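PDB 3VUP: beta-1,4-mannanase from Aplysia kurodai, which probably hydrolyses internal beta-1,4-mannosidic linkages of mannan in the digestive fluid of the sea hare. Local coordinates for residues Lys93-Thr98 with Ile104-Cys109. Numbering follows the deposited sequence.
Sequences KDLLDT and ILVFPC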
loop_
_atom_site.group_PDB
_atom_site.type_symbol
_atom_site.label_atom_id
_atom_site.label_comp_id
_atom_site.label_asym_id
_atom_site.label_seq_id
_atom_site.Cartn_x
_atom_site.Cartn_y
_atom_site.Cartn_z
ATOM N N LYS A 93 12.059 9.613 -9.388
ATOM C CA LYS A 93 13.344 9.845 -8.746
ATOM C C LYS A 93 13.316 11.117 -7.904
ATOM O O LYS A 93 13.803 11.128 -6.777
ATOM C CB LYS A 93 14.482 9.899 -9.770
ATOM C CG LYS A 93 15.802 10.373 -9.159
ATOM C CD LYS A 93 17.025 9.806 -9.854
ATOM C CE LYS A 93 18.269 10.016 -8.996
ATOM N NZ LYS A 93 18.471 11.446 -8.619
ATOM N N ASP A 94 12.732 12.183 -8.443
ATOM C CA ASP A 94 12.681 13.441 -7.717
ATOM C C ASP A 94 11.802 13.352 -6.471
ATOM O O ASP A 94 12.103 13.974 -5.448
ATOM C CB ASP A 94 12.228 14.582 -8.625
ATOM C CG ASP A 94 12.589 15.938 -8.066
ATOM O OD1 ASP A 94 13.764 16.135 -7.691
ATOM O OD2 ASP A 94 11.699 16.807 -7.988
ATOM N N LEU A 95 10.715 12.593 -6.562
ATOM C CA LEU A 95 9.889 12.316 -5.395
ATOM C C LEU A 95 10.754 11.742 -4.278
ATOM O O LEU A 95 10.712 12.201 -3.136
ATOM C CB LEU A 95 8.788 11.319 -5.757
ATOM C CG LEU A 95 8.074 10.643 -4.581
ATOM C CD1 LEU A 95 7.282 11.634 -3.735
ATOM C CD2 LEU A 95 7.177 9.538 -5.107
ATOM N N LEU A 96 11.547 10.731 -4.620
ATOM C CA LEU A 96 12.381 10.061 -3.631
ATOM C C LEU A 96 13.527 10.948 -3.137
ATOM O O LEU A 96 13.859 10.928 -1.955
ATOM C CB LEU A 96 12.891 8.724 -4.182
ATOM C CG LEU A 96 11.797 7.696 -4.494
ATOM C CD1 LEU A 96 12.386 6.499 -5.209
ATOM C CD2 LEU A 96 11.086 7.253 -3.225
ATOM N N ASP A 97 14.126 11.724 -4.036
ATOM C CA ASP A 97 15.161 12.673 -3.626
ATOM C C ASP A 97 14.587 13.710 -2.655
ATOM O O ASP A 97 15.239 14.112 -1.692
ATOM C CB ASP A 97 15.762 13.384 -4.841
ATOM C CG ASP A 97 16.612 12.475 -5.709
ATOM O OD1 ASP A 97 17.056 11.405 -5.238
ATOM O OD2 ASP A 97 16.849 12.859 -6.874
ATOM N N THR A 98 13.357 14.135 -2.921
ATOM C CA THR A 98 12.687 15.108 -2.071
ATOM C C THR A 98 12.412 14.515 -0.693
ATOM O O THR A 98 12.672 15.147 0.333
ATOM C CB THR A 98 11.383 15.604 -2.726
ATOM O OG1 THR A 98 11.696 16.224 -3.981
ATOM C CG2 THR A 98 10.675 16.611 -1.832
ATOM N N ILE A 104 12.171 10.919 5.115
ATOM C CA ILE A 104 10.910 10.205 4.992
ATOM C C ILE A 104 11.055 9.043 4.013
ATOM O O ILE A 104 11.489 9.219 2.876
ATOM C CB ILE A 104 9.778 11.133 4.491
ATOM C CG1 ILE A 104 9.554 12.303 5.449
ATOM C CG2 ILE A 104 8.490 10.344 4.263
ATOM C CD1 ILE A 104 9.088 11.912 6.824
ATOM N N LEU A 105 10.683 7.856 4.475
ATOM C CA LEU A 105 10.551 6.675 3.633
ATOM C C LEU A 105 9.225 6.715 2.880
ATOM O O LEU A 105 8.173 6.956 3.471
ATOM C CB LEU A 105 10.601 5.417 4.488
ATOM C CG LEU A 105 11.935 5.127 5.173
ATOM C CD1 LEU A 105 11.734 4.134 6.304
ATOM C CD2 LEU A 105 12.947 4.598 4.171
ATOM N N VAL A 106 9.296 6.475 1.578
ATOM C CA VAL A 106 8.144 6.589 0.697
ATOM C C VAL A 106 7.595 5.220 0.327
ATOM O O VAL A 106 8.359 4.300 0.011
ATOM C CB VAL A 106 8.535 7.344 -0.578
ATOM C CG1 VAL A 106 7.349 7.517 -1.496
ATOM C CG2 VAL A 106 9.091 8.673 -0.220
ATOM N N PHE A 107 6.269 5.108 0.366
ATOM C CA PHE A 107 5.567 3.893 -0.027
ATOM C C PHE A 107 4.581 4.234 -1.139
ATOM O O PHE A 107 3.428 4.548 -0.877
ATOM C CB PHE A 107 4.877 3.276 1.199
ATOM C CG PHE A 107 5.847 2.864 2.272
ATOM C CD1 PHE A 107 6.322 1.570 2.335
ATOM C CD2 PHE A 107 6.324 3.791 3.183
ATOM C CE1 PHE A 107 7.243 1.200 3.304
ATOM C CE2 PHE A 107 7.247 3.424 4.157
ATOM C CZ PHE A 107 7.705 2.129 4.218
ATOM N N PRO A 108 5.048 4.208 -2.394
ATOM C CA PRO A 108 4.138 4.493 -3.504
ATOM C C PRO A 108 3.131 3.363 -3.649
ATOM O O PRO A 108 3.505 2.187 -3.606
ATOM C CB PRO A 108 5.073 4.522 -4.721
ATOM C CG PRO A 108 6.459 4.709 -4.152
ATOM C CD PRO A 108 6.426 3.969 -2.849
ATOM N N CYS A 109 1.865 3.728 -3.830
ATOM C CA CYS A 109 0.800 2.759 -4.046
ATOM C C CYS A 109 0.375 2.840 -5.507
ATOM O O CYS A 109 -0.124 3.873 -5.955
ATOM C CB CYS A 109 -0.376 3.043 -3.110
ATOM S SG CYS A 109 -1.785 1.950 -3.367
#
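Leu95 meets Val106 through one branch: its CD2 methyl lies 4.1 Å from CG1 of Val106. One step on, Leu96 comes closer. Its CB leaves the backbone without pointing at the strand, yet with CG anti to the carbonyl carbon (chi1 -63°) the end of the chain comes nearer, and CD2 settles 3.7 Å from CB of Val106 and 3.9 Å from its CG2. The two leucines thus meet one valine, whose CG1, 4.1 Å from Leu96 CD2 as well, is shared between them. Away from the strand, Asp97 OD2 takes NZ of Lys93, in one of that lysine's two conformers, on its syn side, a salt bridge one turn apart. Thr98 OG1 reaches Asp94 O at 2.7 Å, from the opposite face of that carbonyl to Thr98 N, so two donors grip one oxygen. This is the outer wall of the TIM barrel, where helix 88-101 leads into strand 105-112; Phe48 touches Leu95, Val148 touches Leu96, and Leu61 of the adjacent strand meets Val106. With only methyl and methine carbons meeting, helix 88-101 rests here on strand 105-112 through dispersion and buried apolar surface, while Asp94 pairs with Lys41.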